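PDB 3LTO: mevalonate diphosphate decarboxylase from Legionella pneumophila, which probably catalyses the ATP-dependent decarboxylation of mevalonate 5-diphosphate to isopentenyl diphosphate, the closing step of the mevalonate route to isoprenoid precursors. Local coordinates for residues A[34-39]-A[176-181]; A[53-58]-A[74-79]; A[226-231]-A[291-296]. One frame throughout, in Å; residues are numbered along the deposited sequence.

Contact 1: A[34-39]-A[176-181]; sequences YTLSNL and LLHQVI
The seam between the N- and C-terminal parts of a GHMP-kinase-type fold is closed here by two side-chain pairs, Y34 with L176 and L36 with H178. Strand 31-47 and strand 177-182 belong to different sheets and exchange no backbone hydrogen bond; where they face each other, the CA of L36 still lies 7.9 Å from the CA of H178, so side chains fill the gap.

Y34 makes two uses of one neighbour. Its OH accepts from L176 N at 3.0 Å, almost straight at 173°, which satisfies a backbone amide just before its strand begins. The same leucine then folds back over the phenol: L176 CD1 stands 3.7 Å from the ring centroid of Y34, close to the ring normal, a well-centred CH-pi contact. The trans first torsion of Y34 (chi1 -177°) turns CG from the backbone N and carries the ring across to L176, while W158 and I11 pack against it from its own side of the seam.

Further along, L36 lies across the imidazole of H178 at about a right angle. CD2 of L36 sits over one face, 3.4 Å from H178 CD2, a CH-pi contact, and its other methyl, CD1, comes 3.6 Å from H178 NE2. At the close of the type I turn from L36 to L39, CD1 of L39 reaches the edge of the same imidazole, near its plane. Within its own sheet, H178 ND1 makes a weak hydrogen bond to L290 O and its ring lies nearly parallel to that of H289; a face and an edge of it meet L36 and L39. Such side-chain packing between sheets without strand pairing is how the two-part GHMP architecture is joined at this point.

Contact 2: A[53-58]-A[74-79]; sequences DIWEPL and KRFIDH
D53 opens the segment by sliding past I77 of the helix in the opposite direction, with OD2 of D53 4.2 Å from I77 CG2. This is only packing for the carboxylate, whose OD1 accepts from F93 N and forms a salt bridge with K84. W55 then meets the helix twice, first with CB, 4.0 Å from I77 CD1. Strand 54-55, helix 71-87 and strand 93-99 form a beta-alpha-beta unit in which the two strands run parallel, and W55 projects from the first strand towards the connecting helix. With CG trans to the backbone N (chi1 -179°), the indole reaches F76 in an offset edge-to-face pair. The edge of F76 is directed at the face of the five-membered ring of W55, centroids 5.1 Å apart and planes 61° from each other. F76 CD2 makes the closest approach, 3.5 Å from W55 NE1, while the indole N-H is hydrogen-bonded to S97 OG on the third element of the unit. F76 in turn meets F114 edge-to-face. P57 comes back over the indole from the side opposite F76, with its CD atom 3.7 Å above the ring plane of W55.

Contact 3: A[226-231]-A[291-296]; sequences KDWTSI and LYRSDQ
The carbonyl oxygen of G277 is gripped from both segments at once, by the indole N-H of W228 and by NE2 of Q296. The place is a helix-strand junction in the GHMP-type C-terminal domain: W228 is the first residue of helix 228-247, and L291 and Y292 end strand 288-292. D227 caps the helix, OD1 taking S230 N at 3.2 Å from above the carboxylate plane, while OD2 meets the hydroxyl of S230.

R293 lies along the indole face. CG of R293 sits 3.5 Å from the centroid of the six-membered ring of W228, almost exactly on its normal. A bend at chi3 (-99°) then brings the charged end over the pyrrole, and R293 CZ stands 4.4 Å from that centroid, a cation-pi contact although the guanidinium is tilted 61° from the indole plane. Two aspartates hold it there: NH1 of R293 bridges to D295 OD1 at 2.6 Å, and NH2 pairs with D276. With D295 and D276 on NH1 and NH2, the positive charge of R293 over the indole is probably largely balanced.

Q296, N-cap of the following helix, has its amide nearly perpendicular to the indole. Its OE1 receives R293 N at 2.7 Å on a lone pair, with a nearly straight N-H, which fixes the amide's rotation. At the indole edge, W228 CZ2 lies 3.4 Å from L291 O.

How the contacts relate
Contacts 1 and 3 are neighbours: strands 177-182 and 288-292 lie side by side in one antiparallel sheet, and L177 N probably donates to Y292 O at 2.7 Å. Contact 1 joins that sheet to the N-terminal one, whereas contact 3 ties its end to a helix. Contact 2 stands apart, its centre about 39 Å from that of contact 3, and shares the N-terminal sheet with contact 1. Of the three, contact 3 is buried and the other two partly so. Chemistry follows place: methyls over rings with one hydrogen bond across the seam, an aromatic pair within a beta-alpha-beta unit, and a charged group over an indole where helices begin.

Contact 1: A[34-39]-A[176-181]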
loop_
_atom_site.group_PDB
_atom_site.type_symbol
_atom_site.label_atom_id
_atom_site.label_comp_id
_atom_site.label_asym_id
_atom_site.label_seq_id
_atom_site.Cartn_x
_atom_site.Cartn_y
_atom_site.Cartn_z
ATOM N N TYR A 34 -6.920 7.950 -16.746
ATOM C CA TYR A 34 -6.550 7.541 -18.091
ATOM C C TYR A 34 -5.225 8.235 -18.389
ATOM O O TYR A 34 -5.078 9.427 -18.121
ATOM C CB TYR A 34 -7.593 8.003 -19.103
ATOM C CG TYR A 34 -7.295 7.538 -20.515
ATOM C CD1 TYR A 34 -7.220 6.179 -20.818
ATOM C CD2 TYR A 34 -7.062 8.453 -21.540
ATOM C CE1 TYR A 34 -6.917 5.743 -22.103
ATOM C CE2 TYR A 34 -6.756 8.023 -22.831
ATOM C CZ TYR A 34 -6.686 6.667 -23.102
ATOM O OH TYR A 34 -6.372 6.232 -24.371
ATOM N N THR A 35 -4.262 7.502 -18.933
ATOM C CA THR A 35 -2.971 8.102 -19.234
ATOM C C THR A 35 -3.018 8.774 -20.608
ATOM O O THR A 35 -3.242 8.121 -21.619
ATOM C CB THR A 35 -1.845 7.038 -19.169
ATOM O OG1 THR A 35 -1.901 6.361 -17.904
ATOM C CG2 THR A 35 -0.475 7.695 -19.298
ATOM N N LEU A 36 -2.829 10.089 -20.628
ATOM C CA LEU A 36 -2.860 10.857 -21.869
ATOM C C LEU A 36 -1.465 10.892 -22.485
ATOM O O LEU A 36 -0.752 11.894 -22.406
ATOM C CB LEU A 36 -3.357 12.274 -21.574
ATOM C CG LEU A 36 -4.763 12.333 -20.964
ATOM C CD1 LEU A 36 -5.036 13.712 -20.388
ATOM C CD2 LEU A 36 -5.788 11.978 -22.031
ATOM N N SER A 37 -1.093 9.787 -23.115
ATOM C CA SER A 37 0.223 9.635 -23.723
ATOM C C SER A 37 0.704 10.707 -24.703
ATOM O O SER A 37 1.898 10.804 -24.968
ATOM C CB SER A 37 0.313 8.256 -24.378
ATOM O OG SER A 37 0.299 7.249 -23.376
ATOM N N ASN A 38 -0.202 11.517 -25.232
ATOM C CA ASN A 38 0.202 12.555 -26.173
ATOM C C ASN A 38 0.612 13.861 -25.485
ATOM O O ASN A 38 1.388 14.629 -26.036
ATOM C CB ASN A 38 -0.921 12.804 -27.180
ATOM C CG ASN A 38 -1.202 11.582 -28.042
ATOM O OD1 ASN A 38 -0.413 11.231 -28.920
ATOM N ND2 ASN A 38 -2.326 10.918 -27.782
ATOM N N LEU A 39 0.093 14.110 -24.288
ATOM C CA LEU A 39 0.448 15.312 -23.547
ATOM C C LEU A 39 1.637 14.923 -22.681
ATOM O O LEU A 39 1.529 14.053 -21.812
ATOM C CB LEU A 39 -0.729 15.781 -22.683
ATOM C CG LEU A 39 -2.043 16.119 -23.405
ATOM C CD1 LEU A 39 -3.088 16.569 -22.381
ATOM C CD2 LEU A 39 -1.816 17.215 -24.442
ATOM N N LEU A 176 -8.429 6.265 -26.609
ATOM C CA LEU A 176 -9.599 7.125 -26.535
ATOM C C LEU A 176 -9.266 8.455 -27.189
ATOM O O LEU A 176 -8.101 8.832 -27.273
ATOM C CB LEU A 176 -9.982 7.378 -25.079
ATOM C CG LEU A 176 -10.313 6.164 -24.217
ATOM C CD1 LEU A 176 -10.494 6.616 -22.769
ATOM C CD2 LEU A 176 -11.573 5.470 -24.747
ATOM N N LEU A 177 -10.280 9.157 -27.677
ATOM C CA LEU A 177 -10.046 10.472 -28.259
ATOM C C LEU A 177 -10.259 11.437 -27.100
ATOM O O LEU A 177 -11.308 11.418 -26.462
ATOM C CB LEU A 177 -11.042 10.772 -29.382
ATOM C CG LEU A 177 -10.967 12.203 -29.935
ATOM C CD1 LEU A 177 -9.573 12.473 -30.508
ATOM C CD2 LEU A 177 -12.039 12.399 -31.007
ATOM N N HIS A 178 -9.262 12.269 -26.819
ATOM C CA HIS A 178 -9.347 13.221 -25.710
ATOM C C HIS A 178 -9.382 14.677 -26.167
ATOM O O HIS A 178 -8.451 15.153 -26.816
ATOM C CB HIS A 178 -8.162 12.999 -24.756
ATOM C CG HIS A 178 -7.949 14.105 -23.763
ATOM N ND1 HIS A 178 -8.926 14.528 -22.888
ATOM C CD2 HIS A 178 -6.847 14.839 -23.474
ATOM C CE1 HIS A 178 -8.435 15.470 -22.102
ATOM N NE2 HIS A 178 -7.174 15.676 -22.437
ATOM N N GLN A 179 -10.463 15.375 -25.826
ATOM C CA GLN A 179 -10.619 16.787 -26.174
ATOM C C GLN A 179 -10.863 17.609 -24.911
ATOM O O GLN A 179 -11.498 17.141 -23.962
ATOM C CB GLN A 179 -11.794 16.994 -27.134
ATOM C CG GLN A 179 -11.704 16.201 -28.419
ATOM C CD GLN A 179 -12.898 16.440 -29.330
ATOM O OE1 GLN A 179 -14.038 16.528 -28.871
ATOM N NE2 GLN A 179 -12.641 16.534 -30.629
ATOM N N VAL A 180 -10.361 18.840 -24.917
ATOM C CA VAL A 180 -10.516 19.741 -23.785
ATOM C C VAL A 180 -11.172 21.056 -24.194
ATOM O O VAL A 180 -10.677 21.769 -25.071
ATOM C CB VAL A 180 -9.153 20.075 -23.143
ATOM C CG1 VAL A 180 -9.368 20.843 -21.849
ATOM C CG2 VAL A 180 -8.365 18.800 -22.895
ATOM N N ILE A 181 -12.296 21.367 -23.562
ATOM C CA ILE A 181 -12.982 22.615 -23.836
ATOM C C ILE A 181 -12.357 23.618 -22.883
ATOM O O ILE A 181 -12.572 23.567 -21.671
ATOM C CB ILE A 181 -14.485 22.502 -23.561
ATOM C CG1 ILE A 181 -15.103 21.498 -24.537
ATOM C CG2 ILE A 181 -15.145 23.875 -23.692
ATOM C CD1 ILE A 181 -16.448 20.967 -24.105
#

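Contact 2: A[53-58]-A[74-79]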
loop_
_atom_site.group_PDB
_atom_site.type_symbol
_atom_site.label_atom_id
_atom_site.label_comp_id
_atom_site.label_asym_id
_atom_site.label_seq_id
_atom_site.Cartn_x
_atom_site.Cartn_y
_atom_site.Cartn_z
ATOM N N ASP A 53 20.209 23.552 -6.301
ATOM C CA ASP A 53 19.515 23.419 -7.570
ATOM C C ASP A 53 18.910 24.744 -8.018
ATOM O O ASP A 53 18.648 25.633 -7.207
ATOM C CB ASP A 53 18.402 22.385 -7.446
ATOM C CG ASP A 53 18.889 21.084 -6.847
ATOM O OD1 ASP A 53 19.930 20.574 -7.309
ATOM O OD2 ASP A 53 18.228 20.575 -5.918
ATOM N N ILE A 54 18.698 24.869 -9.323
ATOM C CA ILE A 54 18.084 26.063 -9.884
ATOM C C ILE A 54 17.020 25.589 -10.853
ATOM O O ILE A 54 17.265 24.678 -11.646
ATOM C CB ILE A 54 19.101 26.931 -10.650
ATOM C CG1 ILE A 54 20.148 27.493 -9.683
ATOM C CG2 ILE A 54 18.383 28.045 -11.376
ATOM C CD1 ILE A 54 21.186 28.359 -10.361
ATOM N N TRP A 55 15.841 26.196 -10.781
ATOM C CA TRP A 55 14.737 25.831 -11.660
ATOM C C TRP A 55 14.478 26.903 -12.712
ATOM O O TRP A 55 14.184 28.057 -12.386
ATOM C CB TRP A 55 13.462 25.598 -10.852
ATOM C CG TRP A 55 12.297 25.205 -11.710
ATOM C CD1 TRP A 55 12.241 24.155 -12.576
ATOM C CD2 TRP A 55 11.017 25.846 -11.772
ATOM N NE1 TRP A 55 11.007 24.100 -13.176
ATOM C CE2 TRP A 55 10.234 25.123 -12.700
ATOM C CE3 TRP A 55 10.455 26.961 -11.136
ATOM C CZ2 TRP A 55 8.918 25.476 -13.007
ATOM C CZ3 TRP A 55 9.141 27.311 -11.444
ATOM C CH2 TRP A 55 8.391 26.568 -12.371
ATOM N N GLU A 56 14.586 26.511 -13.977
ATOM C CA GLU A 56 14.360 27.431 -15.077
ATOM C C GLU A 56 13.391 26.817 -16.063
ATOM O O GLU A 56 13.796 26.145 -17.006
ATOM C CB GLU A 56 15.677 27.758 -15.772
ATOM C CG GLU A 56 15.541 28.618 -17.016
ATOM C CD GLU A 56 16.871 28.795 -17.725
ATOM O OE1 GLU A 56 17.647 27.818 -17.745
ATOM O OE2 GLU A 56 17.138 29.894 -18.269
ATOM N N PRO A 57 12.086 27.029 -15.848
ATOM C CA PRO A 57 11.091 26.470 -16.764
ATOM C C PRO A 57 11.317 27.054 -18.165
ATOM O O PRO A 57 11.776 28.189 -18.302
ATOM C CB PRO A 57 9.770 26.916 -16.142
ATOM C CG PRO A 57 10.131 28.253 -15.538
ATOM C CD PRO A 57 11.460 27.942 -14.874
ATOM N N LEU A 58 11.008 26.274 -19.196
ATOM C CA LEU A 58 11.201 26.713 -20.574
ATOM C C LEU A 58 9.935 26.537 -21.397
ATOM O O LEU A 58 9.079 25.710 -21.064
ATOM C CB LEU A 58 12.332 25.912 -21.231
ATOM C CG LEU A 58 13.721 25.888 -20.578
ATOM C CD1 LEU A 58 14.620 24.929 -21.348
ATOM C CD2 LEU A 58 14.322 27.291 -20.558
ATOM N N LYS A 74 9.244 25.898 -5.176
ATOM C CA LYS A 74 9.613 25.278 -3.911
ATOM C C LYS A 74 9.354 23.772 -3.918
ATOM O O LYS A 74 10.223 22.984 -3.539
ATOM C CB LYS A 74 8.829 25.916 -2.768
ATOM C CG LYS A 74 8.923 25.149 -1.478
ATOM C CD LYS A 74 7.929 25.673 -0.468
ATOM C CE LYS A 74 7.362 24.554 0.371
ATOM N NZ LYS A 74 6.368 23.783 -0.417
ATOM N N ARG A 75 8.157 23.387 -4.347
ATOM C CA ARG A 75 7.774 21.982 -4.402
ATOM C C ARG A 75 8.641 21.189 -5.371
ATOM O O ARG A 75 9.070 20.082 -5.063
ATOM C CB ARG A 75 6.308 21.848 -4.833
ATOM C CG ARG A 75 5.301 22.509 -3.909
ATOM C CD ARG A 75 5.024 21.652 -2.691
ATOM N NE ARG A 75 4.445 20.359 -3.050
ATOM C CZ ARG A 75 4.084 19.432 -2.165
ATOM N NH1 ARG A 75 4.241 19.654 -0.864
ATOM N NH2 ARG A 75 3.568 18.283 -2.578
ATOM N N PHE A 76 8.892 21.762 -6.545
ATOM C CA PHE A 76 9.672 21.086 -7.578
ATOM C C PHE A 76 11.124 20.850 -7.169
ATOM O O PHE A 76 11.656 19.761 -7.364
ATOM C CB PHE A 76 9.607 21.885 -8.891
ATOM C CG PHE A 76 9.610 21.021 -10.135
ATOM C CD1 PHE A 76 8.679 19.993 -10.287
ATOM C CD2 PHE A 76 10.529 21.246 -11.157
ATOM C CE1 PHE A 76 8.662 19.203 -11.439
ATOM C CE2 PHE A 76 10.522 20.466 -12.308
ATOM C CZ PHE A 76 9.585 19.440 -12.450
ATOM N N ILE A 77 11.760 21.876 -6.606
ATOM C CA ILE A 77 13.138 21.765 -6.163
ATOM C C ILE A 77 13.218 20.804 -4.967
ATOM O O ILE A 77 14.075 19.915 -4.931
ATOM C CB ILE A 77 13.705 23.170 -5.823
ATOM C CG1 ILE A 77 13.977 23.926 -7.133
ATOM C CG2 ILE A 77 14.979 23.057 -4.988
ATOM C CD1 ILE A 77 14.432 25.375 -6.963
ATOM N N ASP A 78 12.319 20.960 -3.999
ATOM C CA ASP A 78 12.320 20.054 -2.849
ATOM C C ASP A 78 12.256 18.596 -3.319
ATOM O O ASP A 78 12.858 17.713 -2.707
ATOM C CB ASP A 78 11.126 20.320 -1.925
ATOM C CG ASP A 78 11.336 21.513 -1.026
ATOM O OD1 ASP A 78 12.490 21.985 -0.918
ATOM O OD2 ASP A 78 10.345 21.968 -0.414
ATOM N N HIS A 79 11.521 18.338 -4.399
ATOM C CA HIS A 79 11.411 16.972 -4.889
ATOM C C HIS A 79 12.753 16.487 -5.419
ATOM O O HIS A 79 13.089 15.313 -5.274
ATOM C CB HIS A 79 10.344 16.855 -5.982
ATOM C CG HIS A 79 10.074 15.444 -6.402
ATOM N ND1 HIS A 79 9.601 14.488 -5.529
ATOM C CD2 HIS A 79 10.242 14.817 -7.589
ATOM C CE1 HIS A 79 9.491 13.333 -6.159
ATOM N NE2 HIS A 79 9.874 13.504 -7.412
#

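Contact 3: A[226-231]-A[291-296]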
loop_
_atom_site.group_PDB
_atom_site.type_symbol
_atom_site.label_atom_id
_atom_site.label_comp_id
_atom_site.label_asym_id
_atom_site.label_seq_id
_atom_site.Cartn_x
_atom_site.Cartn_y
_atom_site.Cartn_z
ATOM N N LYS A 226 -18.794 -3.067 -20.473
ATOM C CA LYS A 226 -18.752 -2.243 -21.677
ATOM C C LYS A 226 -20.009 -1.377 -21.701
ATOM O O LYS A 226 -20.698 -1.282 -22.718
ATOM C CB LYS A 226 -18.721 -3.127 -22.928
ATOM C CG LYS A 226 -17.531 -4.069 -23.000
ATOM C CD LYS A 226 -16.285 -3.373 -23.525
ATOM C CE LYS A 226 -16.330 -3.252 -25.042
ATOM N NZ LYS A 226 -15.106 -2.616 -25.605
ATOM N N ASP A 227 -20.310 -0.762 -20.561
ATOM C CA ASP A 227 -21.479 0.098 -20.420
ATOM C C ASP A 227 -21.043 1.567 -20.384
ATOM O O ASP A 227 -20.950 2.180 -19.316
ATOM C CB ASP A 227 -22.224 -0.273 -19.138
ATOM C CG ASP A 227 -23.522 0.485 -18.974
ATOM O OD1 ASP A 227 -23.807 1.387 -19.785
ATOM O OD2 ASP A 227 -24.261 0.181 -18.017
ATOM N N TRP A 228 -20.788 2.121 -21.569
ATOM C CA TRP A 228 -20.331 3.503 -21.727
ATOM C C TRP A 228 -21.279 4.546 -21.134
ATOM O O TRP A 228 -20.835 5.568 -20.596
ATOM C CB TRP A 228 -20.105 3.789 -23.215
ATOM C CG TRP A 228 -19.326 5.037 -23.519
ATOM C CD1 TRP A 228 -19.809 6.193 -24.063
ATOM C CD2 TRP A 228 -17.917 5.229 -23.357
ATOM N NE1 TRP A 228 -18.788 7.089 -24.257
ATOM C CE2 TRP A 228 -17.615 6.526 -23.830
ATOM C CE3 TRP A 228 -16.879 4.432 -22.858
ATOM C CZ2 TRP A 228 -16.312 7.047 -23.820
ATOM C CZ3 TRP A 228 -15.581 4.950 -22.849
ATOM C CH2 TRP A 228 -15.312 6.246 -23.328
ATOM N N THR A 229 -22.578 4.286 -21.236
ATOM C CA THR A 229 -23.582 5.195 -20.706
ATOM C C THR A 229 -23.419 5.335 -19.186
ATOM O O THR A 229 -23.543 6.441 -18.639
ATOM C CB THR A 229 -25.015 4.690 -21.035
ATOM O OG1 THR A 229 -25.175 4.584 -22.456
ATOM C CG2 THR A 229 -26.055 5.652 -20.503
ATOM N N SER A 230 -23.140 4.224 -18.504
ATOM C CA SER A 230 -22.949 4.263 -17.053
ATOM C C SER A 230 -21.615 4.911 -16.672
ATOM O O SER A 230 -21.513 5.558 -15.625
ATOM C CB SER A 230 -23.015 2.859 -16.448
ATOM O OG SER A 230 -24.354 2.415 -16.338
ATOM N N ILE A 231 -20.594 4.723 -17.505
ATOM C CA ILE A 231 -19.290 5.325 -17.244
ATOM C C ILE A 231 -19.515 6.841 -17.282
ATOM O O ILE A 231 -19.087 7.574 -16.381
ATOM C CB ILE A 231 -18.242 4.900 -18.313
ATOM C CG1 ILE A 231 -17.978 3.397 -18.193
ATOM C CG2 ILE A 231 -16.934 5.680 -18.130
ATOM C CD1 ILE A 231 -16.977 2.846 -19.187
ATOM N N LEU A 291 -13.940 12.606 -23.371
ATOM C CA LEU A 291 -13.276 11.350 -23.693
ATOM C C LEU A 291 -14.231 10.562 -24.570
ATOM O O LEU A 291 -15.386 10.332 -24.198
ATOM C CB LEU A 291 -12.948 10.560 -22.422
ATOM C CG LEU A 291 -11.785 11.113 -21.598
ATOM C CD1 LEU A 291 -11.643 10.322 -20.307
ATOM C CD2 LEU A 291 -10.503 11.037 -22.420
ATOM N N TYR A 292 -13.747 10.172 -25.745
ATOM C CA TYR A 292 -14.540 9.424 -26.717
ATOM C C TYR A 292 -13.863 8.101 -27.011
ATOM O O TYR A 292 -12.644 7.990 -26.910
ATOM C CB TYR A 292 -14.631 10.193 -28.040
ATOM C CG TYR A 292 -15.514 11.417 -28.046
ATOM C CD1 TYR A 292 -16.889 11.304 -28.226
ATOM C CD2 TYR A 292 -14.967 12.692 -27.920
ATOM C CE1 TYR A 292 -17.698 12.432 -28.285
ATOM C CE2 TYR A 292 -15.767 13.829 -27.981
ATOM C CZ TYR A 292 -17.130 13.692 -28.165
ATOM O OH TYR A 292 -17.926 14.811 -28.238
ATOM N N ARG A 293 -14.661 7.105 -27.382
ATOM C CA ARG A 293 -14.131 5.798 -27.741
ATOM C C ARG A 293 -13.459 5.930 -29.107
ATOM O O ARG A 293 -13.781 6.834 -29.875
ATOM C CB ARG A 293 -15.262 4.773 -27.843
ATOM C CG ARG A 293 -15.871 4.362 -26.525
ATOM C CD ARG A 293 -16.867 3.227 -26.710
ATOM N NE ARG A 293 -18.242 3.711 -26.743
ATOM C CZ ARG A 293 -18.850 4.185 -27.820
ATOM N NH1 ARG A 293 -18.211 4.230 -28.974
ATOM N NH2 ARG A 293 -20.087 4.643 -27.731
ATOM N N SER A 294 -12.530 5.028 -29.411
ATOM C CA SER A 294 -11.838 5.062 -30.696
ATOM C C SER A 294 -12.840 4.944 -31.839
ATOM O O SER A 294 -12.575 5.409 -32.941
ATOM C CB SER A 294 -10.824 3.925 -30.789
ATOM O OG SER A 294 -11.475 2.671 -30.702
ATOM N N ASP A 295 -13.993 4.335 -31.576
ATOM C CA ASP A 295 -15.022 4.187 -32.609
ATOM C C ASP A 295 -16.016 5.354 -32.635
ATOM O O ASP A 295 -17.019 5.300 -33.342
ATOM C CB ASP A 295 -15.802 2.882 -32.418
ATOM C CG ASP A 295 -16.738 2.930 -31.227
ATOM O OD1 ASP A 295 -16.248 2.974 -30.085
ATOM O OD2 ASP A 295 -17.969 2.931 -31.432
ATOM N N GLN A 296 -15.744 6.404 -31.870
ATOM C CA GLN A 296 -16.640 7.552 -31.836
ATOM C C GLN A 296 -16.076 8.769 -32.556
ATOM O O GLN A 296 -16.577 9.880 -32.367
ATOM C CB GLN A 296 -16.952 7.953 -30.394
ATOM C CG GLN A 296 -17.895 7.045 -29.642
ATOM C CD GLN A 296 -18.195 7.588 -28.252
ATOM O OE1 GLN A 296 -17.288 7.783 -27.449
ATOM N NE2 GLN A 296 -19.469 7.844 -27.971
#